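Local coordinates for putative acyl-[acyl-carrier-protein]--UDP-N-acetylglucosamine O-acyltransferase (PDB 4R36) that probably transfers an acyl chain from acyl carrier protein to UDP-N-acetylglucosamine through a left-handed beta-helix fold, at residues A[230-233]-A[234-238]; A[254-257]-A[258-261]. All blocks are in the same frame, centred on the assembly; numbering follows the deposited sequence.

Interaction 1. Residues A[230-233]-A[234-238]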
loop_
_atom_site.group_PDB
_atom_site.type_symbol
_atom_site.label_atom_id
_atom_site.label_comp_id
_atom_site.label_asym_id
_atom_site.label_seq_id
_atom_site.Cartn_x
_atom_site.Cartn_y
_atom_site.Cartn_z
ATOM N N ASN A 230 -30.902 -17.572 3.096
ATOM C CA ASN A 230 -31.203 -18.979 2.955
ATOM C C ASN A 230 -30.481 -19.677 1.833
ATOM O O ASN A 230 -30.003 -20.799 2.030
ATOM C CB ASN A 230 -32.709 -19.203 2.875
ATOM C CG ASN A 230 -33.374 -18.994 4.240
ATOM O OD1 ASN A 230 -32.721 -19.148 5.279
ATOM N ND2 ASN A 230 -34.626 -18.564 4.245
ATOM N N ALA A 231 -30.314 -19.012 0.684
ATOM C CA ALA A 231 -29.507 -19.636 -0.363
ATOM C C ALA A 231 -28.059 -19.903 0.126
ATOM O O ALA A 231 -27.504 -20.980 -0.101
ATOM C CB ALA A 231 -29.501 -18.772 -1.610
ATOM N N TYR A 232 -27.471 -18.938 0.825
ATOM C CA TYR A 232 -26.110 -19.142 1.311
ATOM C C TYR A 232 -25.947 -20.081 2.470
ATOM O O TYR A 232 -24.893 -20.709 2.606
ATOM C CB TYR A 232 -25.404 -17.813 1.543
ATOM C CG TYR A 232 -24.965 -17.187 0.241
ATOM C CD1 TYR A 232 -23.972 -17.754 -0.512
ATOM C CD2 TYR A 232 -25.555 -16.000 -0.230
ATOM C CE1 TYR A 232 -23.613 -17.227 -1.764
ATOM C CE2 TYR A 232 -25.158 -15.409 -1.425
ATOM C CZ TYR A 232 -24.159 -16.023 -2.186
ATOM O OH TYR A 232 -23.696 -15.514 -3.374
ATOM N N ARG A 233 -26.970 -20.232 3.281
ATOM C CA ARG A 233 -27.018 -21.367 4.254
ATOM C C ARG A 233 -26.983 -22.681 3.576
ATOM O O ARG A 233 -26.294 -23.567 3.990
ATOM C CB ARG A 233 -28.237 -21.325 5.198
ATOM C CG ARG A 233 -28.225 -20.198 6.152
ATOM C CD ARG A 233 -29.474 -20.108 7.070
ATOM N NE ARG A 233 -29.392 -18.802 7.732
ATOM C CZ ARG A 233 -30.262 -17.791 7.665
ATOM N NH1 ARG A 233 -31.401 -17.885 6.985
ATOM N NH2 ARG A 233 -29.992 -16.659 8.325
ATOM N N ILE A 234 -27.728 -22.836 2.482
ATOM C CA ILE A 234 -27.669 -24.028 1.706
ATOM C C ILE A 234 -26.292 -24.207 1.090
ATOM O O ILE A 234 -25.774 -25.292 1.079
ATOM C CB ILE A 234 -28.749 -24.056 0.599
ATOM C CG1 ILE A 234 -30.128 -24.227 1.240
ATOM C CG2 ILE A 234 -28.489 -25.189 -0.403
ATOM C CD1 ILE A 234 -31.274 -23.815 0.325
ATOM N N ILE A 235 -25.734 -23.148 0.518
ATOM C CA ILE A 235 -24.486 -23.276 -0.199
ATOM C C ILE A 235 -23.293 -23.560 0.723
ATOM O O ILE A 235 -22.469 -24.394 0.429
ATOM C CB ILE A 235 -24.241 -22.006 -1.100
ATOM C CG1 ILE A 235 -25.210 -22.029 -2.264
ATOM C CG2 ILE A 235 -22.811 -21.970 -1.653
ATOM C CD1 ILE A 235 -25.480 -20.685 -2.874
ATOM N N TYR A 236 -23.211 -22.856 1.828
ATOM C CA TYR A 236 -22.029 -22.910 2.651
ATOM C C TYR A 236 -22.225 -23.753 3.904
ATOM O O TYR A 236 -21.236 -24.221 4.424
ATOM C CB TYR A 236 -21.600 -21.514 3.099
ATOM C CG TYR A 236 -20.809 -20.789 2.055
ATOM C CD1 TYR A 236 -19.472 -21.151 1.750
ATOM C CD2 TYR A 236 -21.337 -19.737 1.393
ATOM C CE1 TYR A 236 -18.750 -20.482 0.772
ATOM C CE2 TYR A 236 -20.610 -19.050 0.396
ATOM C CZ TYR A 236 -19.314 -19.413 0.108
ATOM O OH TYR A 236 -18.601 -18.698 -0.884
ATOM N N GLN A 237 -23.441 -23.920 4.410
ATOM C CA GLN A 237 -23.622 -24.473 5.774
ATOM C C GLN A 237 -24.463 -25.750 5.800
ATOM O O GLN A 237 -24.884 -26.154 6.826
ATOM C CB GLN A 237 -24.265 -23.420 6.670
ATOM C CG GLN A 237 -23.359 -22.203 6.725
ATOM C CD GLN A 237 -23.858 -21.067 7.552
ATOM O OE1 GLN A 237 -24.914 -20.534 7.330
ATOM N NE2 GLN A 237 -23.051 -20.649 8.492
ATOM N N SER A 238 -24.629 -26.448 4.702
ATOM C CA SER A 238 -25.492 -27.607 4.698
ATOM C C SER A 238 -24.748 -28.869 4.349
ATOM O O SER A 238 -25.358 -29.906 4.240
ATOM C CB SER A 238 -26.578 -27.402 3.711
ATOM O OG SER A 238 -27.284 -26.236 4.182
#
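Tyr232 lies alongside Tyr236 one helical turn on, the two side chains side by side and pointing the same way. Atom CD1 of Tyr232 sits 3.7 Å from CE2 of Tyr236, near the plane of the Tyr236 ring and at its edge. CG2 of Ile235 rests over one face of the Tyr236 ring, offset toward its rim, while CD1 of Ile235 lies 4.1 Å from CE1 of Tyr232. The hydroxyls of Tyr232 and Tyr236 hydrogen-bond to Pro196 O and Ile274 O, respectively, and Tyr236 also stacks on Tyr207. All this belongs to the last turns of helix 222-237, part of the helical C-terminal region that follows the left-handed beta-helix; Ile235 meets Ile262 and Ile266 of helix 257-267, and Ile234 packs on helix 242-252. Near the helix end, Arg233 O is gripped twice, by Gln237 N at 2.9 Å and by Ser238 OG at 2.9 Å, from opposite faces of its carbonyl plane. With chi1 at -61°, OG of Ser238 lies beside its own backbone N and turns back to this oxygen. CG of Arg233 lies 3.5 Å from OE1 of Gln237; beyond it the extended chain carries NH1 to a salt bridge with Glu226 OE2.

Interaction 2. Residues A[254-257]-A[258-261]; sequences PASP and EIEY
Glu258 bends back along Pro257 to reach Ser256: its CB lies 3.8 Å from Ser256 OG, the fold at chi2 (78°) turns the chain round, CD comes to 3.8 Å from the same OG, and the carboxylate ends with OE1 2.7 Å from it. The serine hydroxyl donates this bond, and OE1 receives it on the anti lone pair, away from OE2. The same OE1 stands 3.2 Å from Ser256 CB and 3.7 Å from Pro257 CD. Around this side chain lie Tyr197, Phe220 and Ile224, the last from helix 222-237 and also touching Ser256. Ser256 is the N-cap of helix 257-267, in the C-terminal helical region beyond the left-handed beta-helix, with Pro257 as the first helical residue. OG of Ser256, at chi1 70°, is set between the backbone N and the carbonyl carbon, where it also meets CG1 of Ile259 at 3.5 Å. The cap carbonyl starts the helical ladder: Glu260 N bonds to Ser256 O at 3.0 Å, and Tyr261 N follows on Pro257 O at 2.9 Å. Ser256 N is buried without a partner. CG1 of Ile259 touches Pro254 O as well, while the Tyr261 hydroxyl leads away to hydrogen-bond with Asp161 OD2 and Gly180 N.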
loop_
_atom_site.group_PDB
_atom_site.type_symbol
_atom_site.label_atom_id
_atom_site.label_comp_id
_atom_site.label_asym_id
_atom_site.label_seq_id
_atom_site.Cartn_x
_atom_site.Cartn_y
_atom_site.Cartn_z
ATOM N N PRO A 254 -37.408 -19.202 -2.781
ATOM C CA PRO A 254 -38.307 -18.519 -3.686
ATOM C C PRO A 254 -37.495 -17.797 -4.708
ATOM O O PRO A 254 -36.505 -17.066 -4.331
ATOM C CB PRO A 254 -39.062 -17.556 -2.784
ATOM C CG PRO A 254 -39.026 -18.206 -1.459
ATOM C CD PRO A 254 -37.686 -18.896 -1.373
ATOM N N ALA A 255 -37.822 -18.052 -5.978
ATOM C CA ALA A 255 -36.989 -17.582 -7.061
ATOM C C ALA A 255 -37.150 -16.055 -7.285
ATOM O O ALA A 255 -38.240 -15.467 -7.092
ATOM C CB ALA A 255 -37.302 -18.318 -8.335
ATOM N N SER A 256 -36.055 -15.419 -7.667
ATOM C CA SER A 256 -36.012 -14.007 -7.945
ATOM C C SER A 256 -34.700 -13.775 -8.703
ATOM O O SER A 256 -33.832 -14.622 -8.700
ATOM C CB SER A 256 -36.104 -13.143 -6.704
ATOM O OG SER A 256 -34.928 -13.204 -5.853
ATOM N N PRO A 257 -34.565 -12.602 -9.339
ATOM C CA PRO A 257 -33.352 -12.329 -10.093
ATOM C C PRO A 257 -32.096 -12.417 -9.207
ATOM O O PRO A 257 -31.089 -12.929 -9.695
ATOM C CB PRO A 257 -33.578 -10.904 -10.638
ATOM C CG PRO A 257 -35.112 -10.793 -10.731
ATOM C CD PRO A 257 -35.643 -11.585 -9.577
ATOM N N GLU A 258 -32.235 -12.083 -7.930
ATOM C CA GLU A 258 -31.110 -12.142 -6.982
ATOM C C GLU A 258 -30.655 -13.586 -6.805
ATOM O O GLU A 258 -29.445 -13.857 -6.820
ATOM C CB GLU A 258 -31.474 -11.555 -5.626
ATOM C CG GLU A 258 -31.858 -10.087 -5.615
ATOM C CD GLU A 258 -33.278 -9.752 -6.087
ATOM O OE1 GLU A 258 -34.144 -10.612 -6.307
ATOM O OE2 GLU A 258 -33.522 -8.562 -6.356
ATOM N N ILE A 259 -31.618 -14.487 -6.650
ATOM C CA ILE A 259 -31.301 -15.897 -6.446
ATOM C C ILE A 259 -30.747 -16.523 -7.709
ATOM O O ILE A 259 -29.821 -17.357 -7.675
ATOM C CB ILE A 259 -32.507 -16.673 -5.883
ATOM C CG1 ILE A 259 -33.109 -15.974 -4.679
ATOM C CG2 ILE A 259 -32.138 -18.090 -5.546
ATOM C CD1 ILE A 259 -32.176 -15.575 -3.525
ATOM N N GLU A 260 -31.242 -16.100 -8.863
ATOM C CA GLU A 260 -30.717 -16.620 -10.086
ATOM C C GLU A 260 -29.305 -16.136 -10.334
ATOM O O GLU A 260 -28.483 -16.840 -10.911
ATOM C CB GLU A 260 -31.641 -16.219 -11.273
ATOM C CG GLU A 260 -33.006 -16.888 -11.157
ATOM C CD GLU A 260 -34.004 -16.328 -12.213
ATOM O OE1 GLU A 260 -33.585 -16.019 -13.349
ATOM O OE2 GLU A 260 -35.191 -16.181 -11.917
ATOM N N TYR A 261 -29.021 -14.932 -9.887
ATOM C CA TYR A 261 -27.687 -14.406 -10.031
ATOM C C TYR A 261 -26.716 -15.194 -9.145
ATOM O O TYR A 261 -25.637 -15.573 -9.592
ATOM C CB TYR A 261 -27.705 -12.946 -9.656
ATOM C CG TYR A 261 -26.402 -12.187 -9.640
ATOM C CD1 TYR A 261 -25.328 -12.496 -10.536
ATOM C CD2 TYR A 261 -26.305 -11.063 -8.862
ATOM C CE1 TYR A 261 -24.183 -11.697 -10.569
ATOM C CE2 TYR A 261 -25.184 -10.238 -8.912
ATOM C CZ TYR A 261 -24.139 -10.559 -9.770
ATOM O OH TYR A 261 -23.049 -9.735 -9.688
#

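How the interactions relate
Interactions 1 and 2 sit at opposite ends of their helices: residues 230-238 carry helix 222-237 to its close, and residues 254-261 open helix 257-267, with helix 242-252 between them in sequence. Their centres are 14 Å apart and their nearest atoms about 5 Å, without touching. The two helices nevertheless meet, since Tyr232 and Ile235 pack on Ile262, one residue past interaction 2, while Ile259 packs on Asn227. Both Tyr232 and Tyr261 touch the Pro195-Pro196 loop. Neither contact includes a residue known to bind UDP-N-acetylglucosamine, which is not bound to this chain in the model, but the side chain of Asn211, which binds it, is about 9 Å from that of Tyr232 and about 11 Å from that of Tyr261.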